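Local coordinates for protein beta-fructofuranosidase (Bifidobacterium adolescentis, PDB 6NOB) that probably hydrolyses the bonds of terminal non-reducing beta-D-fructofuranosides such as sucrose, as a family 32 glycoside hydrolase, at residues S196-T201 with P270-G275; G134-Q139 with N215-Y220; D284-V289 with A346-K351. All blocks are in the same frame, centred on the assembly; numbering follows the deposited sequence. Where two conformers were deposited one is given.

Interaction 1. Residues S196-T201 with P270-G275; sequences SGSAVT and PKVECG
Ser-198 reaches across to the neighbouring strand through its hydroxyl, which meets two backbone groups there. With OG turned between its own backbone N and carbonyl carbon (chi1 54°), Ser-198 OG donates a hydrogen bond of 2.7 Å to Pro-270 O, approaching from above the carbonyl plane. The same oxygen accepts a longer and more bent bond from Val-272 N, 3.3 Å to Ser-198 OG, with 144° at the hydrogen. One small side chain thus ties two strands that lack direct backbone hydrogen bonds to each other at this point.

Lys-271 kinks at chi2 and runs its methylenes alongside Ser-198, with Lys-271 CD 3.9 Å from Ser-198 CB. Its ammonium NZ is hydrogen-bonded to Ser-440 O and also to a water 2.8 Å from Lys-271 NZ; that water lies near Ala-199 O and Val-272 O, and so bridges the gap between the strands.

Farther along, the contact becomes apolar. Val-200 and Val-272 cross at about a right angle, CG2 of Val-200 resting 3.7 Å from CG1 of Val-272. The other branch, Val-200 CG1, lies anti to the backbone N and comes within 3.9 Å of Cys-274 SG. Pro-270 presents CD to Ser-196 O.

Segments 196-201 and 270-273 run the same way, 15° apart, yet lie on strands of separate sheets: 190-202 and 268-273 are each the first, innermost strand of their own propeller blade. Adjacent innermost strands joined by side chains and water are typical of the five-bladed beta-propeller of family 32.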
ATOM      1  N   SER A 196      -1.663  -6.011   8.412  1.00 32.30           N
ATOM      2  CA  SER A 196      -2.353  -4.801   7.993  1.00 32.78           C
ATOM      3  C   SER A 196      -3.547  -4.503   8.899  1.00 34.98           C
ATOM      4  O   SER A 196      -4.095  -5.387   9.568  1.00 32.19           O
ATOM      5  CB  SER A 196      -2.807  -4.938   6.542  1.00 30.94           C
ATOM      6  OG  SER A 196      -1.707  -4.763   5.667  1.00 32.42           O
ATOM      7  N   GLY A 197      -3.945  -3.229   8.918  1.00 26.98           N
ATOM      8  CA  GLY A 197      -5.051  -2.782   9.748  1.00 26.71           C
ATOM      9  C   GLY A 197      -5.587  -1.439   9.302  1.00 35.31           C
ATOM     10  O   GLY A 197      -4.992  -0.749   8.472  1.00 35.30           O
ATOM     11  N   SER A 198      -6.732  -1.070   9.877  1.00 33.68           N
ATOM     12  CA  SER A 198      -7.448   0.161   9.553  1.00 29.93           C
ATOM     13  C   SER A 198      -7.563   1.047  10.796  1.00 34.29           C
ATOM     14  O   SER A 198      -7.135   0.676  11.892  1.00 31.18           O
ATOM     15  CB  SER A 198      -8.832  -0.151   8.977  1.00 31.11           C
ATOM     16  OG  SER A 198      -9.569  -0.995   9.846  1.00 31.62           O
ATOM     17  N   ALA A 199      -8.166   2.229  10.618  1.00 31.93           N
ATOM     18  CA  ALA A 199      -8.214   3.249  11.660  1.00 32.03           C
ATOM     19  C   ALA A 199      -9.616   3.823  11.808  1.00 34.78           C
ATOM     20  O   ALA A 199     -10.316   4.051  10.817  1.00 29.79           O
ATOM     21  CB  ALA A 199      -7.236   4.389  11.360  1.00 28.94           C
ATOM     22  N   VAL A 200     -10.014   4.070  13.056  1.00 33.07           N
ATOM     23  CA  VAL A 200     -11.257   4.764  13.373  1.00 37.03           C
ATOM     24  C   VAL A 200     -10.936   5.855  14.385  1.00 37.50           C
ATOM     25  O   VAL A 200     -10.457   5.561  15.487  1.00 32.89           O
ATOM     26  CB  VAL A 200     -12.333   3.815  13.929  1.00 35.87           C
ATOM     27  CG1 VAL A 200     -13.615   4.585  14.221  1.00 37.35           C
ATOM     28  CG2 VAL A 200     -12.602   2.681  12.957  1.00 35.56           C
ATOM     29  N   THR A 201     -11.189   7.111  14.012  1.00 36.02           N
ATOM     30  CA  THR A 201     -10.974   8.230  14.922  1.00 36.60           C
ATOM     31  C   THR A 201     -12.116   8.298  15.930  1.00 39.06           C
ATOM     32  O   THR A 201     -13.292   8.292  15.552  1.00 40.03           O
ATOM     33  CB  THR A 201     -10.864   9.550  14.150  1.00 37.27           C
ATOM     34  OG1 THR A 201     -12.091   9.818  13.459  1.00 34.87           O
ATOM     35  CG2 THR A 201      -9.718   9.497  13.146  1.00 36.09           C
ATOM     36  N   PRO A 270      -8.490  -6.287   8.809  1.00 34.20           N
ATOM     37  CA  PRO A 270      -9.805  -5.759   9.191  1.00 28.89           C
ATOM     38  C   PRO A 270      -9.968  -4.313   8.760  1.00 35.54           C
ATOM     39  O   PRO A 270      -9.056  -3.495   8.906  1.00 36.06           O
ATOM     40  CB  PRO A 270      -9.806  -5.882  10.718  1.00 30.36           C
ATOM     41  CG  PRO A 270      -8.361  -5.769  11.086  1.00 27.93           C
ATOM     42  CD  PRO A 270      -7.604  -6.450   9.976  1.00 28.28           C
ATOM     43  N   LYS A 271     -11.147  -4.001   8.227  1.00 37.57           N
ATOM     44  CA  LYS A 271     -11.495  -2.647   7.810  1.00 31.87           C
ATOM     45  C   LYS A 271     -12.813  -2.278   8.478  1.00 34.06           C
ATOM     46  O   LYS A 271     -13.845  -2.897   8.202  1.00 37.46           O
ATOM     47  CB  LYS A 271     -11.595  -2.548   6.287  1.00 27.25           C
ATOM     48  CG  LYS A 271     -10.888  -1.338   5.695  1.00 27.43           C
ATOM     49  CD  LYS A 271     -11.505  -0.048   6.204  1.00 29.25           C
ATOM     50  CE  LYS A 271     -10.779   1.167   5.661  1.00 27.59           C
ATOM     51  NZ  LYS A 271     -11.374   2.431   6.185  1.00 30.74           N
ATOM     52  N   VAL A 272     -12.776  -1.283   9.359  1.00 33.10           N
ATOM     53  CA  VAL A 272     -13.929  -0.896  10.165  1.00 31.94           C
ATOM     54  C   VAL A 272     -14.516   0.381   9.574  1.00 33.71           C
ATOM     55  O   VAL A 272     -13.838   1.413   9.502  1.00 32.71           O
ATOM     56  CB  VAL A 272     -13.541  -0.709  11.642  1.00 29.93           C
ATOM     57  CG1 VAL A 272     -14.752  -0.313  12.477  1.00 29.35           C
ATOM     58  CG2 VAL A 272     -12.919  -1.984  12.191  1.00 33.60           C
ATOM     59  N   GLU A 273     -15.774   0.309   9.146  1.00 33.72           N
ATOM     60  CA  GLU A 273     -16.457   1.416   8.488  1.00 34.10           C
ATOM     61  C   GLU A 273     -17.615   1.868   9.364  1.00 37.77           C
ATOM     62  O   GLU A 273     -18.476   1.060   9.721  1.00 43.17           O
ATOM     63  CB  GLU A 273     -16.969   1.007   7.108  1.00 26.72           C
ATOM     64  CG  GLU A 273     -17.868   2.047   6.457  1.00 33.68           C
ATOM     65  CD  GLU A 273     -17.172   3.379   6.257  1.00 37.14           C
ATOM     66  OE1 GLU A 273     -15.975   3.377   5.893  1.00 35.36           O
ATOM     67  OE2 GLU A 273     -17.821   4.427   6.465  1.00 38.78           O
ATOM     68  N   CYS A 274     -17.649   3.157   9.691  1.00 39.92           N
ATOM     69  CA  CYS A 274     -18.647   3.671  10.614  1.00 41.80           C
ATOM     70  C   CYS A 274     -19.650   4.611   9.969  1.00 41.47           C
ATOM     71  O   CYS A 274     -20.636   4.967  10.620  1.00 46.28           O
ATOM     72  CB  CYS A 274     -17.959   4.387  11.788  1.00 40.34           C
ATOM     73  SG  CYS A 274     -17.000   3.285  12.828  1.00 42.79           S
ATOM     74  N   GLY A 275     -19.440   5.005   8.713  1.00 41.91           N
ATOM     75  CA  GLY A 275     -20.253   6.040   8.105  1.00 33.46           C
ATOM     76  C   GLY A 275     -21.269   5.571   7.083  1.00 36.14           C
ATOM     77  O   GLY A 275     -21.752   6.380   6.285  1.00 38.80           O
TER
HETATM   78  O   HOH W   1      -8.473   3.085   7.769  1.00 32.03           O
HETATM   79  O   HOH W   2     -11.212   2.125   8.929  1.00 34.32           O

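Interaction 2. Residues G134-Q139 with N215-Y220; sequences GLCQFQ and NAIRLY
The apolar seam between the first and second propeller blades is closed here by Phe-138 and Ile-217. Ile-217 lays CG1 over one face of the Phe-138 ring in a CH-pi contact, 3.6 Å from the ring centroid and 18° off its normal, somewhat toward the CG end of the ring. In Phe-138, chi1 179° sets CG anti to the backbone N, on the side of the other strand, and chi2 65° turns the ring so that a face meets Ile-217. The ring edge then meets backbone: Phe-138 CE1 is 3.4 Å from Ala-216 N, while the carbonyl carbon of Asn-215 lies in the ring plane. CG of Gln-139 sits over the opposite face. An alanine at Phe-138 would probably leave Ile-217 CG1 without its aromatic face and open a gap beside the backbone of Asn-215 and Ala-216.

Strand 127-138 is the innermost of its blade and strand 216-227 the second of the next, so side chains do the joining, with no hydrogen bond directly across. Asn-215 and Ala-216 form a classic beta bulge opposite Val-202. Cys-136 points SG at the end of Ile-217, 3.8 Å from its CD1, and Ala-199 also touches both residues. Gly-134 has no side chain, and Leu-219 CD2 comes to 3.9 Å from its CA, where a beta carbon would clash. At the exposed end, Gln-139 NE2 donates hydrogen bonds to Ala-214 O and to a water 3.0 Å away, which in turn donates to Asn-215 O.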
ATOM      1  N   GLY A 134      -4.071   1.970   8.476  1.00 31.40           N
ATOM      2  CA  GLY A 134      -4.509   2.990   9.425  1.00 31.93           C
ATOM      3  C   GLY A 134      -4.788   4.343   8.811  1.00 36.59           C
ATOM      4  O   GLY A 134      -4.497   5.376   9.426  1.00 38.25           O
ATOM      5  N   LEU A 135      -5.352   4.359   7.608  1.00 29.03           N
ATOM      6  CA  LEU A 135      -5.609   5.618   6.921  1.00 33.30           C
ATOM      7  C   LEU A 135      -6.718   6.393   7.618  1.00 36.83           C
ATOM      8  O   LEU A 135      -7.788   5.846   7.905  1.00 36.07           O
ATOM      9  CB  LEU A 135      -5.975   5.355   5.461  1.00 37.06           C
ATOM     10  CG  LEU A 135      -4.873   4.646   4.677  1.00 38.41           C
ATOM     11  CD1 LEU A 135      -5.324   4.337   3.266  1.00 39.20           C
ATOM     12  CD2 LEU A 135      -3.614   5.495   4.666  1.00 40.04           C
ATOM     13  N   CYS A 136      -6.458   7.668   7.892  1.00 43.45           N
ATOM     14  CA  CYS A 136      -7.434   8.530   8.546  1.00 39.96           C
ATOM     15  C   CYS A 136      -6.955   9.971   8.477  1.00 37.62           C
ATOM     16  O   CYS A 136      -5.781  10.244   8.207  1.00 34.61           O
ATOM     17  CB  CYS A 136      -7.674   8.106  10.001  1.00 35.09           C
ATOM     18  SG  CYS A 136      -6.255   8.247  11.099  1.00 34.91           S
ATOM     19  N   GLN A 137      -7.894  10.888   8.681  1.00 35.12           N
ATOM     20  CA  GLN A 137      -7.583  12.273   9.002  1.00 38.35           C
ATOM     21  C   GLN A 137      -7.776  12.437  10.502  1.00 36.97           C
ATOM     22  O   GLN A 137      -8.846  12.116  11.027  1.00 42.34           O
ATOM     23  CB  GLN A 137      -8.471  13.249   8.229  1.00 40.84           C
ATOM     24  CG  GLN A 137      -8.024  14.697   8.357  1.00 45.94           C
ATOM     25  CD  GLN A 137      -8.648  15.606   7.316  1.00 53.46           C
ATOM     26  OE1 GLN A 137      -9.738  15.335   6.810  1.00 52.75           O
ATOM     27  NE2 GLN A 137      -7.958  16.696   6.993  1.00 53.06           N
ATOM     28  N   PHE A 138      -6.740  12.906  11.191  1.00 36.68           N
ATOM     29  CA  PHE A 138      -6.761  12.996  12.645  1.00 37.70           C
ATOM     30  C   PHE A 138      -6.188  14.337  13.072  1.00 41.18           C
ATOM     31  O   PHE A 138      -5.014  14.618  12.816  1.00 41.72           O
ATOM     32  CB  PHE A 138      -5.971  11.844  13.274  1.00 37.35           C
ATOM     33  CG  PHE A 138      -5.922  11.892  14.769  1.00 38.25           C
ATOM     34  CD1 PHE A 138      -7.077  11.736  15.518  1.00 42.45           C
ATOM     35  CD2 PHE A 138      -4.721  12.090  15.427  1.00 37.90           C
ATOM     36  CE1 PHE A 138      -7.035  11.781  16.899  1.00 44.28           C
ATOM     37  CE2 PHE A 138      -4.672  12.135  16.808  1.00 38.80           C
ATOM     38  CZ  PHE A 138      -5.829  11.979  17.545  1.00 41.59           C
ATOM     39  N   GLN A 139      -7.018  15.152  13.724  1.00 40.81           N
ATOM     40  CA  GLN A 139      -6.603  16.441  14.277  1.00 40.05           C
ATOM     41  C   GLN A 139      -5.869  17.279  13.232  1.00 42.68           C
ATOM     42  O   GLN A 139      -4.777  17.802  13.468  1.00 44.52           O
ATOM     43  CB  GLN A 139      -5.749  16.246  15.533  1.00 40.36           C
ATOM     44  CG  GLN A 139      -6.560  15.841  16.762  1.00 46.66           C
ATOM     45  CD  GLN A 139      -5.698  15.397  17.932  1.00 45.64           C
ATOM     46  OE1 GLN A 139      -4.472  15.437  17.866  1.00 46.88           O
ATOM     47  NE2 GLN A 139      -6.343  14.969  19.012  1.00 43.74           N
ATOM     48  N   ASN A 215     -10.060  12.530  19.783  1.00 39.27           N
ATOM     49  CA  ASN A 215      -9.060  12.526  20.838  1.00 39.92           C
ATOM     50  C   ASN A 215      -8.006  11.446  20.665  1.00 40.45           C
ATOM     51  O   ASN A 215      -6.949  11.534  21.298  1.00 43.59           O
ATOM     52  CB  ASN A 215      -9.731  12.348  22.207  1.00 49.61           C
ATOM     53  CG  ASN A 215     -10.504  13.575  22.635  1.00 62.06           C
ATOM     54  OD1 ASN A 215     -11.735  13.560  22.690  1.00 65.78           O
ATOM     55  ND2 ASN A 215      -9.785  14.652  22.933  1.00 66.14           N
ATOM     56  N   ALA A 216      -8.265  10.442  19.829  1.00 38.95           N
ATOM     57  CA  ALA A 216      -7.323   9.359  19.600  1.00 36.67           C
ATOM     58  C   ALA A 216      -7.695   8.646  18.308  1.00 38.49           C
ATOM     59  O   ALA A 216      -8.824   8.752  17.821  1.00 38.71           O
ATOM     60  CB  ALA A 216      -7.306   8.368  20.769  1.00 30.46           C
ATOM     61  N   ILE A 217      -6.721   7.929  17.757  1.00 34.67           N
ATOM     62  CA  ILE A 217      -6.942   7.010  16.644  1.00 27.16           C
ATOM     63  C   ILE A 217      -7.045   5.608  17.220  1.00 32.68           C
ATOM     64  O   ILE A 217      -6.123   5.144  17.904  1.00 33.79           O
ATOM     65  CB  ILE A 217      -5.809   7.078  15.608  1.00 27.31           C
ATOM     66  CG1 ILE A 217      -5.555   8.506  15.135  1.00 28.47           C
ATOM     67  CG2 ILE A 217      -6.118   6.172  14.423  1.00 29.85           C
ATOM     68  CD1 ILE A 217      -4.282   8.635  14.315  1.00 26.98           C
ATOM     69  N   ARG A 218      -8.150   4.925  16.949  1.00 29.82           N
ATOM     70  CA  ARG A 218      -8.265   3.510  17.264  1.00 32.11           C
ATOM     71  C   ARG A 218      -7.937   2.698  16.019  1.00 31.26           C
ATOM     72  O   ARG A 218      -8.535   2.904  14.958  1.00 31.82           O
ATOM     73  CB  ARG A 218      -9.659   3.144  17.779  1.00 25.40           C
ATOM     74  CG  ARG A 218      -9.775   1.665  18.133  1.00 24.95           C
ATOM     75  CD  ARG A 218     -10.948   1.363  19.054  1.00 27.68           C
ATOM     76  NE  ARG A 218     -10.786   1.931  20.391  1.00 34.11           N
ATOM     77  CZ  ARG A 218      -9.965   1.449  21.320  1.00 38.07           C
ATOM     78  NH1 ARG A 218      -9.205   0.391  21.059  1.00 37.48           N
ATOM     79  NH2 ARG A 218      -9.896   2.031  22.510  1.00 32.42           N
ATOM     80  N   LEU A 219      -6.986   1.783  16.153  1.00 30.96           N
ATOM     81  CA  LEU A 219      -6.569   0.923  15.059  1.00 32.06           C
ATOM     82  C   LEU A 219      -7.066  -0.490  15.301  1.00 34.06           C
ATOM     83  O   LEU A 219      -7.090  -0.962  16.441  1.00 35.94           O
ATOM     84  CB  LEU A 219      -5.049   0.935  14.909  1.00 28.12           C
ATOM     85  CG  LEU A 219      -4.618   2.381  14.674  1.00 39.39           C
ATOM     86  CD1 LEU A 219      -3.593   2.825  15.702  1.00 38.11           C
ATOM     87  CD2 LEU A 219      -4.118   2.571  13.255  1.00 35.18           C
ATOM     88  N   TYR A 220      -7.493  -1.143  14.224  1.00 34.75           N
ATOM     89  CA  TYR A 220      -7.830  -2.561  14.223  1.00 32.58           C
ATOM     90  C   TYR A 220      -6.919  -3.237  13.211  1.00 35.57           C
ATOM     91  O   TYR A 220      -6.927  -2.868  12.034  1.00 37.76           O
ATOM     92  CB  TYR A 220      -9.300  -2.786  13.860  1.00 25.48           C
ATOM     93  CG  TYR A 220     -10.286  -2.228  14.863  1.00 31.85           C
ATOM     94  CD1 TYR A 220     -10.761  -3.017  15.904  1.00 29.72           C
ATOM     95  CD2 TYR A 220     -10.754  -0.921  14.762  1.00 27.35           C
ATOM     96  CE1 TYR A 220     -11.665  -2.520  16.821  1.00 30.77           C
ATOM     97  CE2 TYR A 220     -11.659  -0.413  15.678  1.00 32.29           C
ATOM     98  CZ  TYR A 220     -12.112  -1.221  16.706  1.00 36.00           C
ATOM     99  OH  TYR A 220     -13.015  -0.733  17.623  1.00 33.60           O
TER
HETATM  100  O   HOH W   3      -5.337  14.039  21.647  1.00 46.70           O

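Interaction 3. Residues D284-V289 with A346-K351; sequences DRAYMV and AKKPLK
Ala-286 and Ala-346 form an antiparallel hydrogen-bonded pair in which both backbone groups of each residue are used. Ala-286 N donates to Ala-346 O at 2.9 Å, and Ala-346 N returns a bond of 3.0 Å to Ala-286 O, lying in the carbonyl plane. Beyond the non-hydrogen-bonded pair of Arg-285 and Lys-347, Asp-284 O accepts from Lys-348 N at 3.0 Å, with an angle of 162° at the hydrogen. Ala-346 O has a second neighbour, the CA of Arg-285, in a CA-H...O contact.

Arg-285 folds its guanidinium over the other strand, one face lying on the Ala-346 to Lys-347 peptide with CZ of Arg-285 3.7 Å from Lys-347 N. NE is hydrogen-bonded to Ser-345 OG, although the like-charged Arg-357 is close by. Lys-348 bends at chi3 (-67°), which sets CE 3.5 Å from the carbonyl carbon of Asp-284. Its NZ has two acceptors, Pro-283 O and a water 2.6 Å from Lys-348 NZ; this water lies near Arg-285 O.

A cis peptide precedes Pro-349, and Leu-350, the centre of an inverse gamma turn, brings CD2 to 3.8 Å from Ala-286 CB. Leu-350 also makes a backbone hydrogen bond with Asp-206. Antiparallel pairing of the second and third strands is characteristic of a beta-propeller blade; here the pairing ends as 346-351 leaves strand 337-347 for a loop.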
ATOM      1  N   ASP A 284     -26.457   2.006  15.192  1.00 46.93           N
ATOM      2  CA  ASP A 284     -25.770   2.017  16.475  1.00 42.50           C
ATOM      3  C   ASP A 284     -24.601   1.040  16.529  1.00 43.30           C
ATOM      4  O   ASP A 284     -24.020   0.851  17.602  1.00 44.68           O
ATOM      5  CB  ASP A 284     -26.757   1.705  17.604  1.00 49.19           C
ATOM      6  CG  ASP A 284     -27.878   2.723  17.697  1.00 56.79           C
ATOM      7  OD1 ASP A 284     -27.602   3.930  17.528  1.00 57.33           O
ATOM      8  OD2 ASP A 284     -29.036   2.313  17.934  1.00 59.32           O
ATOM      9  N   ARG A 285     -24.239   0.423  15.406  1.00 37.81           N
ATOM     10  CA  ARG A 285     -23.134  -0.524  15.366  1.00 38.28           C
ATOM     11  C   ARG A 285     -22.151  -0.133  14.272  1.00 39.44           C
ATOM     12  O   ARG A 285     -22.551   0.356  13.211  1.00 43.82           O
ATOM     13  CB  ARG A 285     -23.635  -1.957  15.131  1.00 39.35           C
ATOM     14  CG  ARG A 285     -24.626  -2.453  16.179  1.00 37.61           C
ATOM     15  CD  ARG A 285     -25.044  -3.898  15.917  1.00 39.94           C
ATOM     16  NE  ARG A 285     -24.009  -4.851  16.309  1.00 44.13           N
ATOM     17  CZ  ARG A 285     -23.849  -5.315  17.545  1.00 38.87           C
ATOM     18  NH1 ARG A 285     -24.656  -4.913  18.517  1.00 35.18           N
ATOM     19  NH2 ARG A 285     -22.878  -6.178  17.811  1.00 37.06           N
ATOM     20  N   ALA A 286     -20.865  -0.339  14.543  1.00 40.11           N
ATOM     21  CA  ALA A 286     -19.826  -0.216  13.533  1.00 36.78           C
ATOM     22  C   ALA A 286     -19.592  -1.571  12.881  1.00 41.03           C
ATOM     23  O   ALA A 286     -19.787  -2.617  13.503  1.00 40.85           O
ATOM     24  CB  ALA A 286     -18.526   0.305  14.146  1.00 31.19           C
ATOM     25  N   TYR A 287     -19.167  -1.549  11.622  1.00 38.32           N
ATOM     26  CA  TYR A 287     -19.057  -2.762  10.828  1.00 34.03           C
ATOM     27  C   TYR A 287     -17.625  -2.977  10.358  1.00 38.41           C
ATOM     28  O   TYR A 287     -16.937  -2.028   9.970  1.00 44.99           O
ATOM     29  CB  TYR A 287     -20.025  -2.718   9.642  1.00 34.49           C
ATOM     30  CG  TYR A 287     -21.448  -2.961  10.080  1.00 36.51           C
ATOM     31  CD1 TYR A 287     -22.225  -1.923  10.583  1.00 35.72           C
ATOM     32  CD2 TYR A 287     -22.003  -4.236  10.032  1.00 37.12           C
ATOM     33  CE1 TYR A 287     -23.526  -2.143  11.005  1.00 37.74           C
ATOM     34  CE2 TYR A 287     -23.302  -4.467  10.450  1.00 34.92           C
ATOM     35  CZ  TYR A 287     -24.058  -3.417  10.936  1.00 39.48           C
ATOM     36  OH  TYR A 287     -25.350  -3.639  11.355  1.00 40.08           O
ATOM     37  N   MET A 288     -17.191  -4.237  10.403  1.00 32.79           N
ATOM     38  CA  MET A 288     -15.823  -4.636  10.096  1.00 30.34           C
ATOM     39  C   MET A 288     -15.860  -5.751   9.061  1.00 36.91           C
ATOM     40  O   MET A 288     -16.525  -6.774   9.271  1.00 35.21           O
ATOM     41  CB  MET A 288     -15.095  -5.101  11.366  1.00 30.89           C
ATOM     42  CG  MET A 288     -13.752  -5.796  11.132  1.00 34.43           C
ATOM     43  SD  MET A 288     -13.174  -6.757  12.558  1.00 34.27           S
ATOM     44  CE  MET A 288     -12.937  -5.486  13.799  1.00 32.71           C
ATOM     45  N   VAL A 289     -15.160  -5.558   7.948  1.00 31.20           N
ATOM     46  CA  VAL A 289     -14.959  -6.618   6.968  1.00 35.01           C
ATOM     47  C   VAL A 289     -13.579  -7.216   7.186  1.00 38.17           C
ATOM     48  O   VAL A 289     -12.623  -6.507   7.527  1.00 37.03           O
ATOM     49  CB  VAL A 289     -15.120  -6.109   5.521  1.00 34.78           C
ATOM     50  CG1 VAL A 289     -16.562  -5.728   5.252  1.00 43.75           C
ATOM     51  CG2 VAL A 289     -14.196  -4.933   5.256  1.00 28.84           C
ATOM     52  N   ALA A 346     -20.067  -4.364  15.951  1.00 34.80           N
ATOM     53  CA  ALA A 346     -19.984  -4.115  17.382  1.00 41.28           C
ATOM     54  C   ALA A 346     -20.786  -2.871  17.731  1.00 43.09           C
ATOM     55  O   ALA A 346     -20.822  -1.909  16.958  1.00 36.47           O
ATOM     56  CB  ALA A 346     -18.531  -3.942  17.838  1.00 36.56           C
ATOM     57  N   LYS A 347     -21.421  -2.891  18.900  1.00 45.17           N
ATOM     58  CA  LYS A 347     -22.195  -1.741  19.348  1.00 43.36           C
ATOM     59  C   LYS A 347     -21.268  -0.609  19.770  1.00 41.28           C
ATOM     60  O   LYS A 347     -20.356  -0.807  20.580  1.00 44.58           O
ATOM     61  CB  LYS A 347     -23.113  -2.130  20.507  1.00 43.03           C
ATOM     62  CG  LYS A 347     -24.026  -1.004  20.960  1.00 55.28           C
ATOM     63  CD  LYS A 347     -25.412  -1.516  21.320  1.00 66.36           C
ATOM     64  CE  LYS A 347     -26.397  -0.367  21.490  1.00 70.93           C
ATOM     65  NZ  LYS A 347     -27.122  -0.438  22.790  1.00 74.46           N
ATOM     66  N   LYS A 348     -21.499   0.577  19.215  1.00 39.85           N
ATOM     67  CA  LYS A 348     -20.741   1.748  19.618  1.00 39.83           C
ATOM     68  C   LYS A 348     -21.171   2.196  21.017  1.00 41.45           C
ATOM     69  O   LYS A 348     -22.315   1.973  21.423  1.00 43.72           O
ATOM     70  CB  LYS A 348     -20.940   2.879  18.612  1.00 39.91           C
ATOM     71  CG  LYS A 348     -20.387   2.564  17.228  1.00 38.29           C
ATOM     72  CD  LYS A 348     -20.763   3.629  16.210  1.00 37.88           C
ATOM     73  CE  LYS A 348     -22.260   3.644  15.945  1.00 37.99           C
ATOM     74  NZ  LYS A 348     -22.610   4.536  14.804  1.00 38.66           N
ATOM     75  N   PRO A 349     -20.263   2.822  21.790  1.00 36.64           N
ATOM     76  CA  PRO A 349     -18.864   3.166  21.496  1.00 35.47           C
ATOM     77  C   PRO A 349     -17.947   1.959  21.341  1.00 41.41           C
ATOM     78  O   PRO A 349     -18.224   0.889  21.881  1.00 39.96           O
ATOM     79  CB  PRO A 349     -18.444   3.995  22.713  1.00 33.64           C
ATOM     80  CG  PRO A 349     -19.348   3.537  23.805  1.00 36.21           C
ATOM     81  CD  PRO A 349     -20.662   3.274  23.135  1.00 29.67           C
ATOM     82  N   LEU A 350     -16.853   2.144  20.606  1.00 41.40           N
ATOM     83  CA  LEU A 350     -15.942   1.048  20.284  1.00 38.43           C
ATOM     84  C   LEU A 350     -14.864   0.900  21.358  1.00 39.20           C
ATOM     85  O   LEU A 350     -13.663   0.959  21.094  1.00 39.04           O
ATOM     86  CB  LEU A 350     -15.330   1.259  18.904  1.00 35.42           C
ATOM     87  CG  LEU A 350     -16.320   1.334  17.739  1.00 35.43           C
ATOM     88  CD1 LEU A 350     -15.593   1.503  16.417  1.00 33.39           C
ATOM     89  CD2 LEU A 350     -17.212   0.099  17.709  1.00 31.14           C
ATOM     90  N   LYS A 351     -15.319   0.713  22.596  1.00 38.65           N
ATOM     91  CA  LYS A 351     -14.411   0.402  23.693  0.51 40.00           C
ATOM     92  C   LYS A 351     -13.650  -0.883  23.391  1.00 39.11           C
ATOM     93  O   LYS A 351     -14.160  -1.783  22.717  1.00 39.17           O
ATOM     94  CB  LYS A 351     -15.184   0.251  25.005  0.51 41.24           C
ATOM     95  CG  LYS A 351     -15.757   1.544  25.554  0.51 44.99           C
ATOM     96  CD  LYS A 351     -16.736   1.268  26.688  0.51 45.74           C
ATOM     97  CE  LYS A 351     -16.052   0.582  27.863  0.51 41.92           C
ATOM     98  NZ  LYS A 351     -16.871  -0.537  28.404  0.51 34.17           N
TER
HETATM   99  O   HOH W   4     -21.695   3.362  12.686  1.00 44.62           O

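The three contacts follow three successive blades on one side of the chain's centre. Interaction 2 joins the first blade to the second, interaction 1 the second to the third, and interaction 3 lies within the third. Centres of interactions 1 and 2 are about 9 Å apart, those of 1 and 3 about 10 Å, and those of 2 and 3 about 15 Å. Strands 190-202 and 216-227 are sheet neighbours, as are 268-273 and 285-295, so each pair links two contacts. Along the chain interactions 1 and 2 interleave, whereas both close before interaction 3 opens. Tyr-220 touches Met-288 and Leu-350, packing the second blade against the third.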